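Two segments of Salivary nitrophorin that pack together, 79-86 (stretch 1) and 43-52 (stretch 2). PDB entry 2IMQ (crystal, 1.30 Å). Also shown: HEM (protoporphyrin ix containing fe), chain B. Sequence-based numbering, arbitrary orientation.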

# COMPACT_ATOMS: atom_id res chain seq x y z
N THR A 79 5.63 9.83 7.07
CA THR A 79 6.44 9.13 8.03
C THR A 79 7.43 8.31 7.25
O THR A 79 7.02 7.56 6.36
CB THR A 79 5.59 8.21 8.88
OG1 THR A 79 4.58 8.95 9.54
CG2 THR A 79 6.44 7.56 9.96
N ILE A 80 8.70 8.40 7.56
CA ILE A 80 9.71 7.53 6.98
C ILE A 80 10.57 6.83 8.01
O ILE A 80 10.89 7.37 9.10
CB ILE A 80 10.60 8.27 5.94
CG1 ILE A 80 11.40 9.38 6.61
CG2 ILE A 80 9.76 8.77 4.78
CD1 ILE A 80 12.37 10.10 5.66
N THR A 81 10.93 5.61 7.66
CA THR A 81 11.94 4.83 8.37
C THR A 81 13.05 4.52 7.39
O THR A 81 13.08 5.06 6.28
CB THR A 81 11.36 3.56 8.99
OG1 THR A 81 10.97 2.66 7.94
CG2 THR A 81 10.11 3.82 9.78
N GLU A 82 13.98 3.66 7.75
CA GLU A 82 14.98 3.32 6.77
C GLU A 82 14.41 2.58 5.54
O GLU A 82 14.96 2.74 4.45
CB GLU A 82 16.13 2.54 7.40
CG GLU A 82 17.27 3.44 7.85
CD GLU A 82 17.99 4.04 6.67
OE1 GLU A 82 18.68 3.29 5.94
OE2 GLU A 82 17.83 5.25 6.43
N THR A 83 13.33 1.82 5.73
CA THR A 83 12.84 0.94 4.69
C THR A 83 11.43 1.22 4.26
O THR A 83 10.97 0.59 3.32
CB THR A 83 12.91 -0.53 5.10
OG1 THR A 83 12.06 -0.74 6.23
CG2 THR A 83 14.34 -0.92 5.48
N MET A 84 10.72 2.10 4.95
CA MET A 84 9.30 2.36 4.65
C MET A 84 9.01 3.86 4.61
O MET A 84 9.62 4.65 5.31
CB MET A 84 8.36 1.77 5.69
CG MET A 84 8.36 0.24 5.82
SD MET A 84 7.35 -0.32 7.11
CE MET A 84 8.50 -0.06 8.43
N GLY A 85 8.02 4.24 3.83
CA GLY A 85 7.50 5.59 3.80
C GLY A 85 5.97 5.50 3.66
O GLY A 85 5.45 4.70 2.86
N LEU A 86 5.24 6.31 4.43
CA LEU A 86 3.81 6.39 4.30
C LEU A 86 3.40 7.85 4.39
O LEU A 86 3.76 8.54 5.35
CB LEU A 86 3.09 5.64 5.43
CG LEU A 86 1.56 5.63 5.44
CD1 LEU A 86 0.95 4.97 4.19
CD2 LEU A 86 1.07 4.99 6.72
CHA HEM B . 9.05 12.30 1.40
CHB HEM B . 7.25 9.39 -2.04
CHC HEM B . 11.65 7.59 -2.81
CHD HEM B . 13.43 10.19 0.77
C1A HEM B . 8.17 11.71 0.53
C2A HEM B . 6.77 12.02 0.39
C3A HEM B . 6.28 11.17 -0.56
C4A HEM B . 7.36 10.35 -1.04
CMA HEM B . 4.85 11.13 -1.07
CAA HEM B . 5.95 13.09 1.14
CBA HEM B . 5.97 14.30 0.17
CGA HEM B . 5.28 15.51 0.77
O1A HEM B . 5.90 16.20 1.59
O2A HEM B . 4.13 15.84 0.39
C1B HEM B . 8.29 8.68 -2.55
C2B HEM B . 8.20 7.72 -3.63
C3B HEM B . 9.40 7.22 -3.86
C4B HEM B . 10.31 7.85 -2.93
CMB HEM B . 6.86 7.50 -4.24
CAB HEM B . 9.84 6.17 -4.87
CBB HEM B . 9.10 5.91 -5.96
C1C HEM B . 12.57 8.14 -1.96
C2C HEM B . 13.96 7.79 -1.84
C3C HEM B . 14.45 8.57 -0.88
C4C HEM B . 13.38 9.31 -0.29
CMC HEM B . 14.77 6.88 -2.77
CAC HEM B . 15.90 8.62 -0.40
CBC HEM B . 16.51 7.54 0.10
C1D HEM B . 12.40 10.95 1.29
C2D HEM B . 12.52 11.78 2.45
C3D HEM B . 11.20 12.45 2.62
C4D HEM B . 10.36 11.95 1.57
CMD HEM B . 13.77 11.99 3.31
CAD HEM B . 10.88 13.44 3.76
CBD HEM B . 11.68 14.69 3.46
CGD HEM B . 11.20 15.83 4.30
O1D HEM B . 11.80 16.95 4.16
O2D HEM B . 10.24 15.61 5.10
NA HEM B . 8.52 10.70 -0.36
NB HEM B . 9.59 8.72 -2.13
NC HEM B . 12.25 9.04 -0.99
ND HEM B . 11.10 11.06 0.81
FE HEM B . 10.41 9.98 -0.76
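Stretch 2 43-52: AVQGFGFQTD

The contact between these two segments of salivary nitrophorin is an antiparallel strand pairing that continues into a loop, and it illustrates how a β-ladder can be extended past its last bridge by carbonyls that still find backbone partners. Stretch 2 enters as a strand, residues 43-46, with extended phi/psi values, and runs at 170° to strand 84-86, the two axes approaching to 4.7 Å. The register sets Ala-43 opposite Leu-86, Val-44 opposite Gly-85 and Gln-45 opposite Met-84, with CA-CA separations of 4.5, 5.1 and 4.6 Å.

Gly-85 and Val-44 form the hydrogen-bonded pair: Val-44 N donates to Gly-85 O at 2.9 Å and Gly-85 N to Val-44 O at 3.0 Å. Side chains alternate accordingly. Leu-86, Ala-43, Met-84 and Gln-45 share one face, where Leu-86 CD1 lies 4.1 Å from Ala-43 CB; Val-44 occupies the other, where Gly-85 contributes no side chain.

One step further, Gly-46 N donates to Thr-83 O at 2.9 Å. Stretch 2 then turns through Phe-47 and Gly-48, the latter at a positive phi that favours glycine, and residues 49-51 adopt helical phi/psi without regular helical bonds. This turn folds back over Glu-82. Phe-49 N reaches Glu-82 O at 3.2 Å, and although the CA-to-CB bond of Glu-82 points away, its carboxylate returns to accept a nearly linear hydrogen bond from Thr-51 N to OE2 at 2.8 Å.

The Phe-49 ring presents its edge to the polar backbone of stretch 1, with CE1 3.5 Å from Thr-83 O and CD1 3.6 Å from Met-84 N. Beside it, Ile-80 CB packs 4.3 Å from Phe-49 CB, while Ile-80 CD1 also meets the heme methyl CMD at 3.3 Å.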

# COMPACT_ATOMS: atom_id res chain seq x y z
N ALA A 43 2.43 4.65 -0.16
CA ALA A 43 3.31 3.83 0.66
C ALA A 43 4.45 3.35 -0.25
O ALA A 43 4.24 2.88 -1.38
CB ALA A 43 2.60 2.62 1.26
N VAL A 44 5.64 3.43 0.27
CA VAL A 44 6.81 2.89 -0.42
C VAL A 44 7.62 2.01 0.51
O VAL A 44 7.59 2.16 1.73
CB VAL A 44 7.73 3.96 -1.00
CG1 VAL A 44 7.10 4.60 -2.11
CG2 VAL A 44 8.14 4.96 0.02
N GLN A 45 8.30 1.04 -0.10
CA GLN A 45 9.24 0.21 0.56
C GLN A 45 10.51 0.30 -0.21
O GLN A 45 10.53 0.27 -1.44
CB GLN A 45 8.75 -1.24 0.58
CG GLN A 45 9.82 -2.20 1.08
CD GLN A 45 9.36 -3.58 1.30
OE1 GLN A 45 8.19 -3.85 1.59
NE2 GLN A 45 10.33 -4.48 1.25
N GLY A 46 11.61 0.34 0.54
CA GLY A 46 12.89 0.45 -0.10
C GLY A 46 14.03 0.53 0.90
O GLY A 46 14.01 -0.10 1.97
N PHE A 47 15.01 1.32 0.52
CA PHE A 47 16.26 1.37 1.31
C PHE A 47 16.79 2.77 1.43
O PHE A 47 16.85 3.50 0.44
CB PHE A 47 17.32 0.52 0.66
CG PHE A 47 17.01 -0.94 0.71
CD1 PHE A 47 16.51 -1.58 -0.42
CD2 PHE A 47 17.16 -1.66 1.90
CE1 PHE A 47 16.17 -2.94 -0.37
CE2 PHE A 47 16.85 -3.02 1.96
CZ PHE A 47 16.35 -3.66 0.82
N GLY A 48 17.21 3.12 2.64
CA GLY A 48 17.95 4.36 2.89
C GLY A 48 17.11 5.63 2.93
O GLY A 48 17.64 6.73 2.82
N PHE A 49 15.80 5.52 3.12
CA PHE A 49 14.97 6.72 3.11
C PHE A 49 15.35 7.78 4.15
O PHE A 49 15.42 8.94 3.81
CB PHE A 49 13.50 6.39 3.34
CG PHE A 49 12.90 5.50 2.28
CD1 PHE A 49 12.12 4.43 2.64
CD2 PHE A 49 13.09 5.77 0.94
CE1 PHE A 49 11.57 3.62 1.68
CE2 PHE A 49 12.47 4.97 -0.04
CZ PHE A 49 11.74 3.89 0.36
N GLN A 50 15.52 7.35 5.40
CA GLN A 50 15.75 8.24 6.54
C GLN A 50 17.13 8.87 6.43
O GLN A 50 17.25 10.10 6.46
CB GLN A 50 15.61 7.43 7.83
CG GLN A 50 15.57 8.23 9.12
CD GLN A 50 14.89 7.45 10.24
OE1 GLN A 50 14.37 8.04 11.18
NE2 GLN A 50 14.91 6.12 10.15
N THR A 51 18.15 8.05 6.29
CA THR A 51 19.51 8.56 6.06
C THR A 51 19.49 9.54 4.90
O THR A 51 19.99 10.68 5.01
CB THR A 51 20.47 7.39 5.77
OG1 THR A 51 20.69 6.64 6.98
CG2 THR A 51 21.87 7.88 5.39
N ASP A 52 18.85 9.11 3.81
CA ASP A 52 18.71 9.88 2.58
C ASP A 52 20.05 10.34 1.99
O ASP A 52 20.22 11.51 1.65
CB ASP A 52 17.75 11.06 2.76
CG ASP A 52 17.38 11.72 1.44
OD1 ASP A 52 16.79 12.82 1.44
OD2 ASP A 52 17.65 11.21 0.33